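Local atomic coordinates of hypothetical protein (Fusobacterium nucleatum subsp. nucleatum, PDB entry 2GSL), a protein that might be a ribonuclease that takes part in RNA processing, with a ribonuclease III-type, all-helical fold that binds magnesium. Residues L68-A79 and A104-K114. Residues are numbered along the deposited sequence; the frame is centred on the assembly and turned at random.
Sequences LDEEFKVIGKRA and AIIGAMYLLKK
The carbonyl oxygen of Phe72 accepts the backbone bond from Gly76 N at 2.8 Å, and Ile105 packs its CG1 against the same oxygen, bringing an apolar branch onto a peptide group already satisfied within its helix. This pairing of helices 70-80 and 93-111 belongs to the ribonuclease III domain and illustrates how a Met-aromatic contact can centre an apolar interface. The short helical segments run roughly antiparallel, at 139°, with their axes 9.1 Å apart where they come closest. Gly76 and Ile105 bring their CA atoms nearest across the two segments; Ile105 CD1 rests on the glycine CA and meets Leu68 CD2 tip to tip at 3.6 Å. Met109, a selenomethionine, sets its CE over one face of the Phe72 ring, offset toward the rim, 4.1 Å from the ring centroid and 13° off the normal, while SE lies above the same face but farther away. With CG beside its own backbone N (chi1 -61°) and the chain extended beyond, Met109 sweeps across the ring to reach Leu68 too. Helix 115-127 packs on Met109 through Ile118 and Ile121. Toward the C-terminal end of segment 68-79, Ile75 CD1 touches Ala108 CB at 3.6 Å, and Ala79 CB meets CB of Ala104, which directly follows the magnesium ligand Glu103. Where a Schellman motif with Lys113 at C-prime ends helix 93-111, Lys114 lays its aliphatic stem against the Phe72 edge, CD in the ring plane 3.4 Å from CZ.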
ATOM      1  N   LEU A  68      18.048 -15.234  -0.613  1.00 44.88           N
ATOM      2  CA  LEU A  68      17.146 -14.970  -1.743  1.00 46.09           C
ATOM      3  C   LEU A  68      17.702 -15.468  -3.086  1.00 47.39           C
ATOM      4  O   LEU A  68      18.911 -15.442  -3.315  1.00 47.60           O
ATOM      5  CB  LEU A  68      16.843 -13.467  -1.844  1.00 45.58           C
ATOM      6  CG  LEU A  68      15.732 -12.870  -0.964  1.00 45.27           C
ATOM      7  CD1 LEU A  68      16.057 -13.056   0.492  1.00 45.85           C
ATOM      8  CD2 LEU A  68      15.563 -11.389  -1.275  1.00 44.61           C
ATOM      9  N   ASP A  69      16.819 -15.921  -3.972  1.00 48.73           N
ATOM     10  CA  ASP A  69      17.252 -16.410  -5.277  1.00 51.08           C
ATOM     11  C   ASP A  69      18.165 -15.383  -5.941  1.00 51.72           C
ATOM     12  O   ASP A  69      18.114 -14.191  -5.625  1.00 52.07           O
ATOM     13  CB  ASP A  69      16.051 -16.685  -6.202  1.00 53.11           C
ATOM     14  CG  ASP A  69      15.141 -17.803  -5.694  1.00 54.11           C
ATOM     15  OD1 ASP A  69      15.657 -18.865  -5.284  1.00 54.72           O
ATOM     16  OD2 ASP A  69      13.903 -17.624  -5.720  1.00 55.30           O
ATOM     17  N   GLU A  70      18.995 -15.859  -6.865  1.00 52.13           N
ATOM     18  CA  GLU A  70      19.935 -15.015  -7.597  1.00 52.11           C
ATOM     19  C   GLU A  70      19.294 -13.756  -8.181  1.00 51.06           C
ATOM     20  O   GLU A  70      19.775 -12.637  -7.959  1.00 49.91           O
ATOM     21  CB  GLU A  70      20.577 -15.826  -8.729  1.00 54.26           C
ATOM     22  CG  GLU A  70      21.891 -16.488  -8.356  1.00 57.43           C
ATOM     23  CD  GLU A  70      23.004 -15.473  -8.155  1.00 59.80           C
ATOM     24  OE1 GLU A  70      24.120 -15.877  -7.751  1.00 60.60           O
ATOM     25  OE2 GLU A  70      22.760 -14.268  -8.405  1.00 60.29           O
ATOM     26  N   GLU A  71      18.217 -13.952  -8.938  1.00 49.25           N
ATOM     27  CA  GLU A  71      17.495 -12.855  -9.583  1.00 47.75           C
ATOM     28  C   GLU A  71      17.193 -11.686  -8.641  1.00 44.89           C
ATOM     29  O   GLU A  71      17.247 -10.518  -9.039  1.00 44.76           O
ATOM     30  CB  GLU A  71      16.193 -13.393 -10.187  1.00 50.39           C
ATOM     31  CG  GLU A  71      15.181 -12.337 -10.610  1.00 53.22           C
ATOM     32  CD  GLU A  71      13.926 -12.954 -11.214  1.00 54.99           C
ATOM     33  OE1 GLU A  71      13.369 -13.911 -10.614  1.00 54.04           O
ATOM     34  OE2 GLU A  71      13.490 -12.473 -12.286  1.00 57.45           O
ATOM     35  N   PHE A  72      16.881 -12.010  -7.392  1.00 41.30           N
ATOM     36  CA  PHE A  72      16.557 -11.006  -6.397  1.00 36.73           C
ATOM     37  C   PHE A  72      17.792 -10.374  -5.793  1.00 34.52           C
ATOM     38  O   PHE A  72      17.831  -9.166  -5.560  1.00 33.52           O
ATOM     39  CB  PHE A  72      15.693 -11.633  -5.308  1.00 36.65           C
ATOM     40  CG  PHE A  72      14.371 -12.102  -5.809  1.00 36.93           C
ATOM     41  CD1 PHE A  72      13.977 -13.422  -5.650  1.00 38.82           C
ATOM     42  CD2 PHE A  72      13.536 -11.229  -6.497  1.00 36.44           C
ATOM     43  CE1 PHE A  72      12.764 -13.864  -6.180  1.00 40.55           C
ATOM     44  CE2 PHE A  72      12.330 -11.656  -7.029  1.00 36.26           C
ATOM     45  CZ  PHE A  72      11.939 -12.971  -6.874  1.00 38.20           C
ATOM     46  N   LYS A  73      18.801 -11.194  -5.533  1.00 32.77           N
ATOM     47  CA  LYS A  73      20.041 -10.697  -4.960  1.00 32.65           C
ATOM     48  C   LYS A  73      20.586  -9.551  -5.822  1.00 32.73           C
ATOM     49  O   LYS A  73      21.109  -8.563  -5.299  1.00 32.00           O
ATOM     50  CB  LYS A  73      21.073 -11.823  -4.875  1.00 34.09           C
ATOM     51  CG  LYS A  73      20.698 -12.976  -3.954  1.00 36.02           C
ATOM     52  CD  LYS A  73      21.898 -13.891  -3.729  1.00 39.02           C
ATOM     53  CE  LYS A  73      21.738 -14.729  -2.462  1.00 41.89           C
ATOM     54  NZ  LYS A  73      22.986 -15.497  -2.115  1.00 45.03           N
ATOM     55  N   VAL A  74      20.450  -9.697  -7.143  1.00 32.56           N
ATOM     56  CA  VAL A  74      20.903  -8.698  -8.114  1.00 31.71           C
ATOM     57  C   VAL A  74      20.142  -7.388  -7.902  1.00 32.89           C
ATOM     58  O   VAL A  74      20.746  -6.324  -7.712  1.00 31.70           O
ATOM     59  CB  VAL A  74      20.675  -9.197  -9.587  1.00 32.45           C
ATOM     60  CG1 VAL A  74      21.125  -8.139 -10.596  1.00 29.52           C
ATOM     61  CG2 VAL A  74      21.449 -10.489  -9.833  1.00 30.80           C
ATOM     62  N   ILE A  75      18.814  -7.481  -7.939  1.00 33.62           N
ATOM     63  CA  ILE A  75      17.947  -6.325  -7.751  1.00 34.78           C
ATOM     64  C   ILE A  75      18.288  -5.628  -6.444  1.00 37.32           C
ATOM     65  O   ILE A  75      18.449  -4.404  -6.398  1.00 38.52           O
ATOM     66  CB  ILE A  75      16.471  -6.748  -7.732  1.00 33.90           C
ATOM     67  CG1 ILE A  75      16.113  -7.363  -9.079  1.00 31.70           C
ATOM     68  CG2 ILE A  75      15.582  -5.552  -7.418  1.00 31.41           C
ATOM     69  CD1 ILE A  75      14.684  -7.786  -9.191  1.00 35.05           C
ATOM     70  N   GLY A  76      18.414  -6.415  -5.383  1.00 38.37           N
ATOM     71  CA  GLY A  76      18.749  -5.850  -4.095  1.00 39.82           C
ATOM     72  C   GLY A  76      20.039  -5.058  -4.142  1.00 41.05           C
ATOM     73  O   GLY A  76      20.091  -3.918  -3.680  1.00 40.41           O
ATOM     74  N   LYS A  77      21.076  -5.654  -4.725  1.00 43.12           N
ATOM     75  CA  LYS A  77      22.391  -5.017  -4.813  1.00 44.10           C
ATOM     76  C   LYS A  77      22.405  -3.707  -5.591  1.00 43.51           C
ATOM     77  O   LYS A  77      22.847  -2.688  -5.059  1.00 43.29           O
ATOM     78  CB  LYS A  77      23.411  -5.993  -5.423  1.00 46.60           C
ATOM     79  CG  LYS A  77      24.885  -5.628  -5.176  1.00 48.10           C
ATOM     80  CD  LYS A  77      25.425  -4.584  -6.156  1.00 49.78           C
ATOM     81  CE  LYS A  77      25.903  -5.212  -7.470  1.00 50.82           C
ATOM     82  NZ  LYS A  77      27.190  -5.965  -7.338  1.00 49.95           N
ATOM     83  N   ARG A  78      21.937  -3.726  -6.839  1.00 43.33           N
ATOM     84  CA  ARG A  78      21.933  -2.512  -7.652  1.00 43.57           C
ATOM     85  C   ARG A  78      21.112  -1.429  -6.989  1.00 43.61           C
ATOM     86  O   ARG A  78      21.365  -0.241  -7.179  1.00 43.43           O
ATOM     87  CB  ARG A  78      21.383  -2.771  -9.062  1.00 44.55           C
ATOM     88  CG  ARG A  78      19.908  -3.140  -9.136  1.00 46.45           C
ATOM     89  CD  ARG A  78      19.266  -2.697 -10.473  1.00 45.95           C
ATOM     90  NE  ARG A  78      18.316  -3.687 -10.999  1.00 44.15           N
ATOM     91  CZ  ARG A  78      17.195  -3.393 -11.653  1.00 41.60           C
ATOM     92  NH1 ARG A  78      16.857  -2.128 -11.866  1.00 38.97           N
ATOM     93  NH2 ARG A  78      16.415  -4.368 -12.103  1.00 40.51           N
ATOM     94  N   ALA A  79      20.127  -1.856  -6.204  1.00 44.75           N
ATOM     95  CA  ALA A  79      19.244  -0.938  -5.490  1.00 44.73           C
ATOM     96  C   ALA A  79      19.971  -0.240  -4.336  1.00 44.50           C
ATOM     97  O   ALA A  79      19.676   0.910  -4.026  1.00 43.62           O
ATOM     98  CB  ALA A  79      18.020  -1.695  -4.967  1.00 43.63           C
ATOM     99  N   ALA A 104      12.657  -2.801  -3.019  1.00 20.92           N
ATOM    100  CA  ALA A 104      12.853  -3.033  -4.434  1.00 20.79           C
ATOM    101  C   ALA A 104      12.593  -4.503  -4.702  1.00 20.37           C
ATOM    102  O   ALA A 104      11.914  -4.862  -5.661  1.00 19.03           O
ATOM    103  CB  ALA A 104      14.271  -2.661  -4.834  1.00 21.91           C
ATOM    104  N   ILE A 105      13.140  -5.356  -3.846  1.00 22.21           N
ATOM    105  CA  ILE A 105      12.942  -6.791  -3.982  1.00 23.15           C
ATOM    106  C   ILE A 105      11.456  -7.125  -3.804  1.00 24.74           C
ATOM    107  O   ILE A 105      10.887  -7.845  -4.615  1.00 26.34           O
ATOM    108  CB  ILE A 105      13.759  -7.562  -2.946  1.00 21.56           C
ATOM    109  CG1 ILE A 105      15.245  -7.378  -3.241  1.00 22.04           C
ATOM    110  CG2 ILE A 105      13.370  -9.028  -2.970  1.00 20.91           C
ATOM    111  CD1 ILE A 105      16.148  -7.909  -2.157  1.00 23.68           C
ATOM    112  N   ILE A 106      10.837  -6.594  -2.753  1.00 24.19           N
ATOM    113  CA  ILE A 106       9.424  -6.840  -2.511  1.00 24.87           C
ATOM    114  C   ILE A 106       8.649  -6.387  -3.749  1.00 25.10           C
ATOM    115  O   ILE A 106       7.783  -7.103  -4.247  1.00 25.45           O
ATOM    116  CB  ILE A 106       8.882  -6.063  -1.236  1.00 23.66           C
ATOM    117  CG1 ILE A 106       9.516  -6.604   0.046  1.00 22.90           C
ATOM    118  CG2 ILE A 106       7.372  -6.264  -1.083  1.00 20.41           C
ATOM    119  CD1 ILE A 106       9.029  -8.002   0.426  1.00 22.39           C
ATOM    120  N   GLY A 107       8.963  -5.198  -4.247  1.00 25.48           N
ATOM    121  CA  GLY A 107       8.272  -4.694  -5.418  1.00 26.73           C
ATOM    122  C   GLY A 107       8.412  -5.627  -6.605  1.00 29.37           C
ATOM    123  O   GLY A 107       7.451  -5.849  -7.350  1.00 32.21           O
ATOM    124  N   ALA A 108       9.606  -6.187  -6.776  1.00 28.79           N
ATOM    125  CA  ALA A 108       9.878  -7.087  -7.888  1.00 29.18           C
ATOM    126  C   ALA A 108       9.100  -8.400  -7.778  1.00 30.75           C
ATOM    127  O   ALA A 108       8.457  -8.826  -8.729  1.00 30.40           O
ATOM    128  CB  ALA A 108      11.369  -7.364  -7.968  1.00 28.66           C
HETATM  129  N   MSE A 109       9.164  -9.036  -6.614  1.00 32.32           N
HETATM  130  CA  MSE A 109       8.476 -10.295  -6.403  1.00 33.51           C
HETATM  131  C   MSE A 109       7.008 -10.159  -6.795  1.00 34.61           C
HETATM  132  O   MSE A 109       6.441 -11.029  -7.462  1.00 36.48           O
HETATM  133  CB  MSE A 109       8.603 -10.717  -4.942  1.00 34.85           C
HETATM  134  CG  MSE A 109      10.047 -10.944  -4.478  1.00 38.34           C
HETATM  135 SE   MSE A 109      10.151 -11.369  -2.575  1.00 43.90          SE
HETATM  136  CE  MSE A 109      11.962 -12.056  -2.487  1.00 42.69           C
ATOM    137  N   TYR A 110       6.396  -9.052  -6.406  1.00 33.11           N
ATOM    138  CA  TYR A 110       5.002  -8.826  -6.730  1.00 32.02           C
ATOM    139  C   TYR A 110       4.801  -8.863  -8.254  1.00 33.10           C
ATOM    140  O   TYR A 110       4.072  -9.709  -8.771  1.00 34.45           O
ATOM    141  CB  TYR A 110       4.582  -7.482  -6.165  1.00 29.38           C
ATOM    142  CG  TYR A 110       3.104  -7.258  -6.161  1.00 26.90           C
ATOM    143  CD1 TYR A 110       2.319  -7.678  -5.105  1.00 25.86           C
ATOM    144  CD2 TYR A 110       2.498  -6.575  -7.202  1.00 27.10           C
ATOM    145  CE1 TYR A 110       0.965  -7.411  -5.083  1.00 25.83           C
ATOM    146  CE2 TYR A 110       1.156  -6.304  -7.194  1.00 25.93           C
ATOM    147  CZ  TYR A 110       0.392  -6.716  -6.135  1.00 27.21           C
ATOM    148  OH  TYR A 110      -0.942  -6.387  -6.125  1.00 31.18           O
ATOM    149  N   LEU A 111       5.454  -7.947  -8.967  1.00 34.30           N
ATOM    150  CA  LEU A 111       5.358  -7.890 -10.425  1.00 34.38           C
ATOM    151  C   LEU A 111       5.605  -9.248 -11.099  1.00 36.44           C
ATOM    152  O   LEU A 111       5.150  -9.481 -12.219  1.00 36.62           O
ATOM    153  CB  LEU A 111       6.338  -6.851 -10.973  1.00 30.41           C
ATOM    154  CG  LEU A 111       5.887  -5.416 -10.769  1.00 29.76           C
ATOM    155  CD1 LEU A 111       6.951  -4.446 -11.252  1.00 31.65           C
ATOM    156  CD2 LEU A 111       4.608  -5.199 -11.520  1.00 29.57           C
ATOM    157  N   LEU A 112       6.329 -10.135 -10.423  1.00 37.86           N
ATOM    158  CA  LEU A 112       6.601 -11.460 -10.967  1.00 39.82           C
ATOM    159  C   LEU A 112       5.652 -12.486 -10.385  1.00 41.68           C
ATOM    160  O   LEU A 112       5.999 -13.659 -10.269  1.00 42.55           O
ATOM    161  CB  LEU A 112       8.028 -11.908 -10.662  1.00 38.20           C
ATOM    162  CG  LEU A 112       9.128 -11.215 -11.443  1.00 36.41           C
ATOM    163  CD1 LEU A 112      10.469 -11.765 -11.013  1.00 34.78           C
ATOM    164  CD2 LEU A 112       8.895 -11.424 -12.924  1.00 36.04           C
ATOM    165  N   LYS A 113       4.459 -12.046 -10.005  1.00 43.81           N
ATOM    166  CA  LYS A 113       3.472 -12.955  -9.434  1.00 46.40           C
ATOM    167  C   LYS A 113       4.031 -13.856  -8.326  1.00 47.38           C
ATOM    168  O   LYS A 113       3.416 -14.865  -7.978  1.00 48.75           O
ATOM    169  CB  LYS A 113       2.860 -13.830 -10.536  1.00 46.94           C
ATOM    170  CG  LYS A 113       1.621 -13.244 -11.207  1.00 47.20           C
ATOM    171  CD  LYS A 113       1.930 -11.975 -11.968  1.00 48.46           C
ATOM    172  CE  LYS A 113       0.693 -11.452 -12.696  1.00 51.06           C
ATOM    173  NZ  LYS A 113      -0.415 -11.077 -11.760  1.00 51.34           N
ATOM    174  N   LYS A 114       5.189 -13.496  -7.774  1.00 47.42           N
ATOM    175  CA  LYS A 114       5.795 -14.280  -6.704  1.00 47.10           C
ATOM    176  C   LYS A 114       5.312 -13.831  -5.319  1.00 48.12           C
ATOM    177  O   LYS A 114       6.092 -13.741  -4.367  1.00 48.47           O
ATOM    178  CB  LYS A 114       7.321 -14.199  -6.800  1.00 45.96           C
ATOM    179  CG  LYS A 114       7.908 -15.130  -7.858  1.00 47.18           C
ATOM    180  CD  LYS A 114       9.404 -14.909  -8.050  1.00 46.85           C
ATOM    181  CE  LYS A 114      10.034 -16.020  -8.879  1.00 44.85           C
ATOM    182  NZ  LYS A 114      10.068 -17.297  -8.126  1.00 43.36           N
TER